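Local coordinates for protein farnesyl pyrophosphate synthase (Pseudomonas aeruginosa, PDB 3ZOU) that catalyses the addition of isopentenyl diphosphate to geranyl diphosphate, giving the C15 isoprenoid farnesyl diphosphate, at residues A[84-89]-A[100-105]; A[74-79]-A[119-124]; A[156-161]-A[179-184]; A[9-14]-A[44-49]. One frame throughout, in Å; residues are numbered along the deposited sequence.

Interaction 1: residues A[84-89]-A[100-105]. With MG (magnesium ion), chain D; MG (magnesium ion), chain C; GPP (geranyl diphosphate), chain E.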
# COMPACT_ATOMS: atom_id res chain seq x y z
N ASP A 84 8.18 10.52 -5.89
CA ASP A 84 8.71 11.88 -5.69
C ASP A 84 9.51 12.32 -6.95
O ASP A 84 9.49 13.50 -7.28
CB ASP A 84 9.61 11.92 -4.48
CG ASP A 84 10.19 13.29 -4.19
OD1 ASP A 84 9.44 14.22 -3.75
OD2 ASP A 84 11.39 13.48 -4.42
N ASP A 85 10.17 11.42 -7.62
CA ASP A 85 11.02 11.77 -8.73
C ASP A 85 10.21 12.06 -10.01
O ASP A 85 10.72 12.60 -10.97
CB ASP A 85 11.99 10.64 -9.03
CG ASP A 85 13.13 10.51 -8.03
OD1 ASP A 85 13.53 11.50 -7.41
OD2 ASP A 85 13.67 9.40 -7.97
N LEU A 86 8.95 11.61 -10.04
CA LEU A 86 8.15 11.73 -11.27
C LEU A 86 8.00 13.16 -11.78
O LEU A 86 8.03 14.08 -11.02
CB LEU A 86 6.74 11.18 -11.04
CG LEU A 86 6.62 9.69 -10.73
CD1 LEU A 86 5.20 9.37 -10.32
CD2 LEU A 86 7.02 8.86 -11.94
N PRO A 87 7.79 13.30 -13.12
CA PRO A 87 7.62 14.62 -13.65
C PRO A 87 6.59 15.48 -12.96
O PRO A 87 6.78 16.70 -12.88
CB PRO A 87 7.20 14.32 -15.08
CG PRO A 87 7.93 13.11 -15.42
CD PRO A 87 7.85 12.28 -14.17
N ALA A 88 5.49 14.90 -12.47
CA ALA A 88 4.44 15.68 -11.83
C ALA A 88 4.79 16.17 -10.45
O ALA A 88 4.11 17.00 -9.86
CB ALA A 88 3.18 14.88 -11.75
N MET A 89 5.86 15.60 -9.88
CA MET A 89 6.34 15.92 -8.55
C MET A 89 7.65 16.64 -8.71
O MET A 89 7.65 17.80 -9.12
CB MET A 89 6.51 14.64 -7.69
CG MET A 89 5.21 13.87 -7.62
SD MET A 89 4.50 13.90 -5.96
CE MET A 89 3.78 12.28 -6.22
N THR A 100 16.78 8.03 -12.82
CA THR A 100 15.53 7.68 -12.05
C THR A 100 14.77 6.58 -12.79
O THR A 100 14.96 6.28 -13.97
CB THR A 100 14.71 8.93 -11.82
OG1 THR A 100 14.52 9.59 -13.05
CG2 THR A 100 15.37 9.82 -10.84
N THR A 101 13.87 5.91 -12.05
CA THR A 101 13.20 4.77 -12.63
C THR A 101 12.38 5.12 -13.84
O THR A 101 12.33 4.32 -14.78
CB THR A 101 12.32 4.11 -11.52
OG1 THR A 101 13.19 3.77 -10.42
CG2 THR A 101 11.64 2.83 -12.02
N HIS A 102 11.79 6.32 -13.87
CA HIS A 102 10.95 6.68 -14.99
C HIS A 102 11.80 6.94 -16.29
O HIS A 102 11.27 6.95 -17.38
CB HIS A 102 9.97 7.80 -14.71
CG HIS A 102 10.60 9.10 -14.35
ND1 HIS A 102 11.06 9.39 -13.09
CD2 HIS A 102 10.84 10.20 -15.11
CE1 HIS A 102 11.58 10.61 -13.09
NE2 HIS A 102 11.46 11.12 -14.31
N ARG A 103 13.04 7.27 -16.09
CA ARG A 103 14.01 7.43 -17.19
C ARG A 103 14.61 6.13 -17.63
O ARG A 103 14.78 5.92 -18.84
CB ARG A 103 15.11 8.41 -16.78
CG ARG A 103 14.66 9.85 -16.60
CD ARG A 103 13.95 10.37 -17.79
NE ARG A 103 13.81 11.83 -17.72
CZ ARG A 103 12.79 12.55 -18.18
NH1 ARG A 103 11.76 11.98 -18.77
NH2 ARG A 103 12.86 13.87 -18.10
N ALA A 104 15.04 5.27 -16.71
CA ALA A 104 15.55 3.96 -17.01
C ALA A 104 14.52 3.03 -17.70
O ALA A 104 14.87 2.17 -18.55
CB ALA A 104 16.11 3.30 -15.77
N PHE A 105 13.26 3.17 -17.31
CA PHE A 105 12.19 2.38 -17.85
C PHE A 105 11.27 3.33 -18.54
O PHE A 105 11.54 3.75 -19.67
CB PHE A 105 11.54 1.50 -16.73
CG PHE A 105 12.44 0.46 -16.18
CD1 PHE A 105 13.30 0.83 -15.20
CD2 PHE A 105 12.46 -0.87 -16.64
CE1 PHE A 105 14.21 -0.06 -14.71
CE2 PHE A 105 13.34 -1.80 -16.10
CZ PHE A 105 14.24 -1.37 -15.14
MG MG D . 12.68 15.11 -4.57
MG MG C . 10.12 16.24 -3.25
C1 GPP E . 11.83 13.13 -0.84
O1 GPP E . 11.87 14.52 -0.43
C2 GPP E . 10.45 12.60 -0.66
C3 GPP E . 10.03 12.02 0.49
C4 GPP E . 11.03 11.79 1.54
C5 GPP E . 8.68 11.47 0.65
C6 GPP E . 8.02 11.29 -0.73
C7 GPP E . 6.63 10.91 -0.50
C8 GPP E . 5.74 10.50 -1.39
C9 GPP E . 5.94 10.28 -2.90
C10 GPP E . 4.46 10.25 -0.66
PA GPP E . 12.67 15.58 -1.33
O1A GPP E . 11.98 15.68 -2.72
O2A GPP E . 12.66 16.87 -0.52
O3A GPP E . 14.13 14.94 -1.27
PB GPP E . 15.06 14.37 -2.47
O1B GPP E . 14.16 14.38 -3.70
O2B GPP E . 16.22 15.33 -2.61
O3B GPP E . 15.40 12.99 -1.90
O HOH W 1 13.05 7.09 -9.39
O HOH W 2 13.21 14.32 -6.41
O HOH W 3 10.51 18.30 -2.88
O HOH W 4 9.27 16.14 -1.20
O HOH W 5 8.28 16.95 -4.06
O HOH W 6 13.80 16.78 -4.99
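The imidazole of His102 is where the two segments meet, and Asp85, Leu86 and Pro87 pack round it. Pro87 CD lies over one face of the ring, a CH-pi contact with its carbon 3.9 Å from the His102 centroid and 20° off the normal. Leu86 CA sits over the same face, and Asp85 O approaches obliquely, 3.0 Å from His102 CE1. With CG between the backbone N and the carbonyl carbon (chi1 62°), the ring stands up from its short helix toward the turn at 86-89. Thr100 CG2 also lies against the carboxylate of Asp85, its methyl carbon 3.4 Å from Asp85 OD2; Thr100 OG1 instead bonds to Asp92 O.

Water carries the polar link. Asp85 OD2 accepts from a water at 2.8 Å, and that water in turn accepts from Thr101 N, so the carboxylate is tied to the start of helix 101-104. Asp85 OD1 forms a salt bridge with Arg95 and also takes a hydrogen bond from a water bound to a magnesium ion, which makes Asp85 a second-shell residue.

Metal bonds come from Asp84, the first residue of the DDxxxxD aspartate-rich motif of prenyl diphosphate synthases. Its OD2 binds one magnesium at 2.1 Å and its OD1 the other at 2.2 Å; both ions share O1A of geranyl diphosphate, and Asp90 completes the protein ligands.

The contact lies at the C-terminal end of helix 67-85, beside strand 94-95. Helix 107-126 backs it through Ala110 and Ile111, and Ile111 of the second subunit also packs on Leu86.

Interaction 2: residues A[74-79]-A[119-124]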
# COMPACT_ATOMS: atom_id res chain seq x y z
N GLU A 74 11.98 -0.09 4.27
CA GLU A 74 12.77 0.26 3.13
C GLU A 74 11.93 0.27 1.85
O GLU A 74 12.11 1.09 1.00
CB GLU A 74 14.03 -0.61 2.97
CG GLU A 74 14.99 -0.01 1.96
CD GLU A 74 15.63 1.35 2.31
OE1 GLU A 74 15.57 1.74 3.50
OE2 GLU A 74 16.19 1.94 1.38
N LEU A 75 11.00 -0.68 1.79
CA LEU A 75 10.11 -0.74 0.63
C LEU A 75 9.25 0.50 0.55
O LEU A 75 9.03 1.03 -0.55
CB LEU A 75 9.27 -1.99 0.68
CG LEU A 75 10.08 -3.27 0.34
CD1 LEU A 75 9.30 -4.47 0.80
CD2 LEU A 75 10.46 -3.39 -1.12
N ILE A 76 8.70 0.92 1.70
CA ILE A 76 7.89 2.14 1.69
C ILE A 76 8.79 3.32 1.22
O ILE A 76 8.38 4.21 0.44
CB ILE A 76 7.22 2.42 3.04
CG1 ILE A 76 6.18 1.34 3.40
CG2 ILE A 76 6.61 3.83 3.09
CD1 ILE A 76 5.02 1.26 2.43
N HIS A 77 9.93 3.47 1.85
CA HIS A 77 10.86 4.51 1.52
C HIS A 77 11.19 4.54 -0.01
O HIS A 77 11.04 5.56 -0.66
CB HIS A 77 12.15 4.36 2.34
CG HIS A 77 13.15 5.43 2.08
ND1 HIS A 77 12.89 6.77 2.17
CD2 HIS A 77 14.42 5.33 1.66
CE1 HIS A 77 13.98 7.44 1.86
NE2 HIS A 77 14.91 6.58 1.53
N ALA A 78 11.52 3.39 -0.54
CA ALA A 78 11.88 3.26 -1.97
C ALA A 78 10.72 3.67 -2.85
O ALA A 78 10.90 4.39 -3.80
CB ALA A 78 12.29 1.84 -2.26
N TYR A 79 9.50 3.20 -2.51
CA TYR A 79 8.34 3.51 -3.39
C TYR A 79 8.15 5.04 -3.35
O TYR A 79 7.89 5.67 -4.41
CB TYR A 79 7.07 2.76 -3.04
CG TYR A 79 5.93 3.62 -2.47
CD1 TYR A 79 5.22 4.45 -3.30
CD2 TYR A 79 5.56 3.58 -1.15
CE1 TYR A 79 4.20 5.26 -2.80
CE2 TYR A 79 4.56 4.40 -0.64
CZ TYR A 79 3.87 5.22 -1.46
OH TYR A 79 2.92 6.03 -0.95
N ALA A 119 2.49 -2.30 -1.87
CA ALA A 119 1.78 -3.56 -1.51
C ALA A 119 2.72 -4.60 -0.91
O ALA A 119 2.35 -5.21 0.08
CB ALA A 119 1.05 -4.14 -2.70
N LEU A 120 3.90 -4.67 -1.50
CA LEU A 120 4.85 -5.67 -0.99
C LEU A 120 5.22 -5.41 0.44
O LEU A 120 5.49 -6.35 1.19
CB LEU A 120 6.04 -5.72 -1.88
CG LEU A 120 7.15 -6.73 -1.61
CD1 LEU A 120 6.55 -8.10 -1.67
CD2 LEU A 120 8.22 -6.55 -2.67
N ALA A 121 5.40 -4.15 0.80
CA ALA A 121 5.78 -3.79 2.17
C ALA A 121 4.79 -4.45 3.14
O ALA A 121 5.14 -4.97 4.21
CB ALA A 121 5.86 -2.31 2.36
N PHE A 122 3.50 -4.31 2.84
CA PHE A 122 2.41 -4.81 3.70
C PHE A 122 2.32 -6.33 3.63
O PHE A 122 2.17 -6.99 4.65
CB PHE A 122 1.07 -4.09 3.35
CG PHE A 122 1.12 -2.63 3.69
CD1 PHE A 122 1.20 -2.23 5.01
CD2 PHE A 122 1.13 -1.67 2.73
CE1 PHE A 122 1.20 -0.86 5.32
CE2 PHE A 122 1.14 -0.31 3.04
CZ PHE A 122 1.24 0.08 4.34
N GLU A 123 2.59 -6.91 2.44
CA GLU A 123 2.67 -8.35 2.33
C GLU A 123 3.74 -8.92 3.24
O GLU A 123 3.50 -9.92 3.90
CB GLU A 123 2.99 -8.74 0.86
CG GLU A 123 2.99 -10.26 0.67
CD GLU A 123 3.29 -10.65 -0.75
OE1 GLU A 123 3.13 -9.88 -1.71
OE2 GLU A 123 3.78 -11.79 -0.90
N VAL A 124 4.92 -8.32 3.25
CA VAL A 124 6.05 -8.81 4.03
C VAL A 124 5.71 -8.83 5.52
O VAL A 124 6.07 -9.77 6.25
CB VAL A 124 7.29 -7.99 3.71
CG1 VAL A 124 8.36 -8.07 4.75
CG2 VAL A 124 7.81 -8.43 2.37
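Two antiparallel helices of the all-helical prenyl diphosphate synthase fold meet where Leu75 and Ile76 pack on Leu120, Ala121 and Phe122. The short axes run 176° apart in direction and approach to 8.6 Å, a spacing in keeping with the small Ala121 side chain pointing toward the partner helix. Its methyl is clasped from two residues: Leu75 CB lies 3.8 Å from Ala121 CB, and Ile76 CD1 comes within 3.7 Å of the same carbon.

Leu75 then reaches past the alanine. Its CD1 lies 3.8 Å from Ala121 CA, over the backbone, and touches Leu120 CG at 3.9 Å, the two leucine side chains slanting across each other. Ile76 works the other flank: CG1 is anti to the carbonyl carbon, and the turn at chi2 (-63°) swings CD1 to the interface, where it also meets Phe122 CE2 at 4.2 Å. The contact is wholly apolar and buried.

Around this pair, Leu21 covers Leu75 and Leu120, and Phe22 adds to the cover over Leu75. On the Ile76 side, helix 135-149 supplies Leu145 and Ala149 to Ile76 and Leu142 and Ala146 to Phe122, whose ring stacks with Phe122 of the second subunit at the dimer interface.

Interaction 3: residues A[156-161]-A[179-184]. With GPP (geranyl diphosphate), chain E.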
# COMPACT_ATOMS: atom_id res chain seq x y z
N GLY A 156 0.85 12.41 3.50
CA GLY A 156 0.43 13.73 4.04
C GLY A 156 1.57 14.73 4.01
O GLY A 156 1.39 15.85 3.57
N GLY A 157 2.74 14.33 4.46
CA GLY A 157 3.86 15.25 4.42
C GLY A 157 4.26 15.67 3.05
O GLY A 157 4.68 16.81 2.85
N GLN A 158 4.19 14.77 2.08
CA GLN A 158 4.47 15.11 0.69
C GLN A 158 3.45 16.14 0.23
O GLN A 158 3.87 17.10 -0.42
CB GLN A 158 4.48 13.88 -0.18
CG GLN A 158 4.86 14.18 -1.62
CD GLN A 158 6.33 14.48 -1.92
OE1 GLN A 158 7.14 14.82 -0.90
NE2 GLN A 158 6.76 14.40 -3.13
N ALA A 159 2.21 15.95 0.59
CA ALA A 159 1.14 16.91 0.22
C ALA A 159 1.39 18.24 0.91
O ALA A 159 1.19 19.27 0.32
CB ALA A 159 -0.22 16.37 0.57
N ILE A 160 1.84 18.23 2.15
CA ILE A 160 2.09 19.49 2.87
C ILE A 160 3.26 20.19 2.19
O ILE A 160 3.20 21.42 2.03
CB ILE A 160 2.37 19.23 4.36
CG1 ILE A 160 1.12 18.76 5.06
CG2 ILE A 160 2.90 20.49 5.05
CD1 ILE A 160 1.33 18.18 6.43
N ASP A 161 4.34 19.47 1.82
CA ASP A 161 5.50 20.03 1.10
C ASP A 161 5.05 20.66 -0.22
O ASP A 161 5.30 21.87 -0.50
CB ASP A 161 6.56 18.97 0.90
CG ASP A 161 7.92 19.51 0.46
OD1 ASP A 161 8.20 20.71 0.72
OD2 ASP A 161 8.75 18.69 0.05
N ARG A 179 7.94 16.49 10.16
CA ARG A 179 7.44 15.43 11.01
C ARG A 179 6.56 14.45 10.21
O ARG A 179 6.59 13.26 10.45
CB ARG A 179 6.72 15.96 12.26
CG ARG A 179 7.64 16.61 13.30
CD ARG A 179 6.91 17.04 14.61
NE ARG A 179 5.50 17.02 14.36
CZ ARG A 179 4.68 18.08 14.23
NH1 ARG A 179 5.11 19.34 14.47
NH2 ARG A 179 3.39 17.83 13.84
N HIS A 180 5.82 14.96 9.24
CA HIS A 180 5.01 14.06 8.41
C HIS A 180 5.86 13.44 7.30
O HIS A 180 5.79 12.23 7.12
CB HIS A 180 3.84 14.85 7.78
CG HIS A 180 2.77 15.19 8.75
ND1 HIS A 180 2.88 16.20 9.68
CD2 HIS A 180 1.52 14.68 8.91
CE1 HIS A 180 1.77 16.28 10.40
NE2 HIS A 180 0.92 15.38 9.94
N LYS A 181 6.63 14.25 6.58
CA LYS A 181 7.21 13.79 5.34
C LYS A 181 8.29 12.77 5.57
O LYS A 181 8.44 11.80 4.78
CB LYS A 181 7.78 14.95 4.54
CG LYS A 181 8.20 14.54 3.13
CD LYS A 181 8.54 15.70 2.27
CE LYS A 181 9.87 16.25 2.66
NZ LYS A 181 10.43 17.07 1.53
N THR A 182 9.11 13.01 6.57
CA THR A 182 10.15 12.02 6.94
C THR A 182 10.00 11.49 8.37
O THR A 182 10.36 10.32 8.61
CB THR A 182 11.55 12.55 6.68
OG1 THR A 182 11.67 13.80 7.33
CG2 THR A 182 11.83 12.71 5.22
N GLY A 183 9.44 12.26 9.30
CA GLY A 183 9.38 11.83 10.69
C GLY A 183 8.52 10.59 10.86
O GLY A 183 8.87 9.69 11.61
N ALA A 184 7.37 10.51 10.19
CA ALA A 184 6.48 9.42 10.46
C ALA A 184 7.14 8.06 10.19
O ALA A 184 6.95 7.13 10.97
CB ALA A 184 5.20 9.55 9.62
C1 GPP E . 11.83 13.13 -0.84
O1 GPP E . 11.87 14.52 -0.43
C2 GPP E . 10.45 12.60 -0.66
C3 GPP E . 10.03 12.02 0.49
C4 GPP E . 11.03 11.79 1.54
C5 GPP E . 8.68 11.47 0.65
C6 GPP E . 8.02 11.29 -0.73
C7 GPP E . 6.63 10.91 -0.50
C8 GPP E . 5.74 10.50 -1.39
C9 GPP E . 5.94 10.28 -2.90
C10 GPP E . 4.46 10.25 -0.66
PA GPP E . 12.67 15.58 -1.33
O1A GPP E . 11.98 15.68 -2.72
O2A GPP E . 12.66 16.87 -0.52
O3A GPP E . 14.13 14.94 -1.27
PB GPP E . 15.06 14.37 -2.47
O1B GPP E . 14.16 14.38 -3.70
O2B GPP E . 16.22 15.33 -2.61
O3B GPP E . 15.40 12.99 -1.90
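Lys181 NZ is gripped by two acceptors. It donates to Asp161 OD2 at 2.8 Å, a salt bridge in which the ammonium stands 52° out of the carboxylate plane, and to O2A of geranyl diphosphate, 3.0 Å from NZ. A bend at chi3 (75°) in an otherwise extended chain turns the amine between these two acceptors.

Gln158 spends its amide differently: NE2 donates to Asp84 OD1, itself a magnesium ligand, while OE1 lies 3.6 Å from Lys181 CD. The stem of Gln158 lines the geranyl chain, CB reaching 3.7 Å from C7 of the ligand. Gly156, Gly157, Gln158 and Asp161 spell the GGQxxD motif of this prenyl diphosphate synthase family. Its second glycine lets the helix axes close to 7.2 Å, since a CB there would clash with the backbone of His180 and Lys181; Gly157 CA instead sits 3.4 Å from His180 CB.

His180 ND1 bonds to Val176 O, one turn earlier on its own helix, and this holds the ring while Ile160 CD1 packs over its face, 4.1 Å from the centroid. Thr182 OG1 makes a weak hydrogen bond to His178 O, and its CG2 faces the ligand's C4 methyl.

Interaction 4: residues A[9-14]-A[44-49]. With 6H6 (3-(2-oxo-1,3-benzoxazol-3(2H)-yl)propanoic acid), chain G.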
# COMPACT_ATOMS: atom_id res chain seq x y z
N ARG A 9 26.73 -3.43 8.17
CA ARG A 9 26.12 -4.71 8.53
C ARG A 9 24.60 -4.73 8.30
O ARG A 9 24.03 -5.70 7.74
CB ARG A 9 26.39 -5.10 9.98
CG ARG A 9 27.77 -5.67 10.25
CD ARG A 9 27.79 -6.55 11.53
NE ARG A 9 26.96 -6.07 12.64
CZ ARG A 9 27.38 -5.46 13.77
NH1 ARG A 9 28.68 -5.21 13.99
NH2 ARG A 9 26.49 -5.11 14.70
N CYS A 10 23.93 -3.65 8.71
CA CYS A 10 22.49 -3.60 8.49
C CYS A 10 22.19 -3.52 7.00
O CYS A 10 21.19 -4.15 6.55
CB CYS A 10 21.91 -2.38 9.20
SG CYS A 10 21.94 -2.49 11.00
N GLN A 11 22.98 -2.75 6.26
CA GLN A 11 22.80 -2.60 4.80
C GLN A 11 22.93 -3.98 4.13
O GLN A 11 22.08 -4.40 3.36
CB GLN A 11 23.83 -1.60 4.23
CG GLN A 11 23.69 -1.31 2.76
CD GLN A 11 24.82 -0.36 2.37
OE1 GLN A 11 25.98 -0.72 2.53
NE2 GLN A 11 24.51 0.84 1.94
N ALA A 12 23.99 -4.71 4.46
CA ALA A 12 24.18 -6.00 3.81
C ALA A 12 23.03 -6.95 4.10
O ALA A 12 22.61 -7.69 3.23
CB ALA A 12 25.52 -6.61 4.23
N ARG A 13 22.58 -6.98 5.34
CA ARG A 13 21.54 -7.89 5.78
C ARG A 13 20.22 -7.59 5.08
O ARG A 13 19.58 -8.46 4.50
CB ARG A 13 21.39 -7.78 7.26
CG ARG A 13 20.52 -8.89 7.80
CD ARG A 13 20.38 -9.04 9.30
NE ARG A 13 19.55 -10.24 9.42
CZ ARG A 13 19.94 -11.51 9.50
NH1 ARG A 13 21.22 -11.85 9.60
NH2 ARG A 13 19.01 -12.48 9.52
N VAL A 14 19.82 -6.34 5.13
CA VAL A 14 18.56 -5.97 4.49
C VAL A 14 18.64 -6.07 2.99
O VAL A 14 17.64 -6.47 2.35
CB VAL A 14 18.02 -4.60 4.96
CG1 VAL A 14 18.72 -3.45 4.31
CG2 VAL A 14 16.50 -4.57 4.73
N GLY A 44 21.51 2.49 -1.67
CA GLY A 44 21.04 3.24 -0.53
C GLY A 44 21.67 2.84 0.77
O GLY A 44 22.04 1.68 0.98
N LYS A 45 21.68 3.80 1.68
CA LYS A 45 22.33 3.61 2.97
C LYS A 45 21.49 2.87 4.00
O LYS A 45 22.01 2.38 5.02
CB LYS A 45 22.79 4.96 3.53
CG LYS A 45 23.96 5.50 2.69
CD LYS A 45 25.18 4.61 2.91
CE LYS A 45 25.82 4.11 1.64
NZ LYS A 45 26.72 5.17 1.13
N ARG A 46 20.21 2.69 3.73
CA ARG A 46 19.39 1.83 4.56
C ARG A 46 19.27 2.30 6.03
O ARG A 46 19.28 1.52 6.96
CB ARG A 46 19.81 0.33 4.51
CG ARG A 46 19.98 -0.26 3.13
CD ARG A 46 18.78 0.00 2.21
NE ARG A 46 19.05 -0.84 1.09
CZ ARG A 46 18.57 -0.63 -0.14
NH1 ARG A 46 17.76 0.38 -0.42
NH2 ARG A 46 18.94 -1.44 -1.12
N VAL A 47 19.18 3.61 6.22
CA VAL A 47 18.97 4.18 7.54
C VAL A 47 17.73 3.64 8.25
O VAL A 47 17.71 3.39 9.46
CB VAL A 47 18.88 5.70 7.48
CG1 VAL A 47 18.60 6.28 8.87
CG2 VAL A 47 20.13 6.28 6.87
N ARG A 48 16.61 3.46 7.53
CA ARG A 48 15.42 2.97 8.14
C ARG A 48 15.47 1.51 8.56
O ARG A 48 15.18 1.22 9.74
CB ARG A 48 14.23 3.31 7.21
CG ARG A 48 13.95 4.81 7.16
CD ARG A 48 13.15 5.20 5.95
NE ARG A 48 13.09 6.66 5.84
CZ ARG A 48 14.09 7.39 5.36
NH1 ARG A 48 15.21 6.82 4.89
NH2 ARG A 48 14.00 8.69 5.33
N PRO A 49 16.14 0.65 7.78
CA PRO A 49 16.51 -0.68 8.30
C PRO A 49 17.43 -0.63 9.54
O PRO A 49 17.16 -1.36 10.48
CB PRO A 49 17.17 -1.31 7.13
CG PRO A 49 16.34 -0.78 5.94
CD PRO A 49 16.11 0.65 6.30
O 6H6 G . 29.64 6.51 3.89
N1 6H6 G . 27.56 6.43 7.50
O1 6H6 G . 29.33 6.01 8.91
C2 6H6 G . 28.11 6.08 8.66
O2 6H6 G . 27.12 5.80 9.55
C3 6H6 G . 25.95 6.02 8.92
C4 6H6 G . 24.66 5.89 9.40
C5 6H6 G . 23.64 6.17 8.50
C6 6H6 G . 23.93 6.55 7.19
C7 6H6 G . 25.21 6.67 6.70
C8 6H6 G . 26.23 6.41 7.60
C9 6H6 G . 28.31 6.74 6.29
C10 6H6 G . 28.64 5.35 5.70
C11 6H6 G . 29.15 5.42 4.26
OXT 6H6 G . 29.08 4.37 3.59
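Gln11 of helix 3-19 reaches across to Gly44 in the GGKR sequence that precedes helix 47-58. In related prenyl diphosphate synthases this motif belongs to the isopentenyl diphosphate site; here the neighbouring bound group is a benzoxazolone propanoic acid fragment.

One hydrogen bond joins the segments. Gln11 NE2 donates to Gly44 O at 2.8 Å with a fairly straight N-H...O angle of 158°, but the amide nitrogen lies 37° above the carbonyl plane. The glutamine gets there fully stretched, CG anti to the backbone N (chi1 -177°) and the chain extended beyond it. Next along, Lys45 O accepts from Gln7 of the same helix, so two glutamines hold the loop.

The nonpolar contacts gather on Val14 and the stem of Arg46. Val14 CG1 lies 3.6 Å from Arg46 CG and 3.9 Å from Pro49 CB, while Gln11 CG touches Arg46 CG at 3.9 Å, those two side chains crossing at about a right angle. Arg46 takes a left-handed backbone conformation just ahead of the helix.

The buried charge of Arg46 is answered from outside the two segments: NE pairs with Asp15, NH1 with Glu74 on helix 67-85, and NH2 donates to Val40 O. Its guanidinium is thereby held at all three nitrogens.

The fragment lies against this loop, in a pocket to which Ile3, Ala4 and Gln7 of helix 3-19 also belong. Val47 CG2 packs 3.8 Å from C6 of the fragment's fused ring, and Lys45, bent at three successive torsions, brings NZ to 3.5 Å from its carboxylate oxygen OXT.

Overall arrangement
Geranyl diphosphate ties interaction 1 to interaction 3: Asp84 of interaction 1 holds both magnesium ions, Lys181 of interaction 3 holds the diphosphate, and Gln158 NE2 reaches Asp84 OD1 at 2.8 Å to join the two directly, although their centres are about 20 Å apart. Interaction 2 lies further back along helix 67-85, its centre about 18 Å from that of interaction 1, and the side chain of Ile76 is about 8 Å from the ligand. At Glu74 the same helix touches interaction 4, Glu74 OE2 lying 2.9 Å from Arg46 NH1 in a salt bridge. Interactions 3 and 4 lie on opposite sides of the chain's centre, and the fragment sits beside interaction 4.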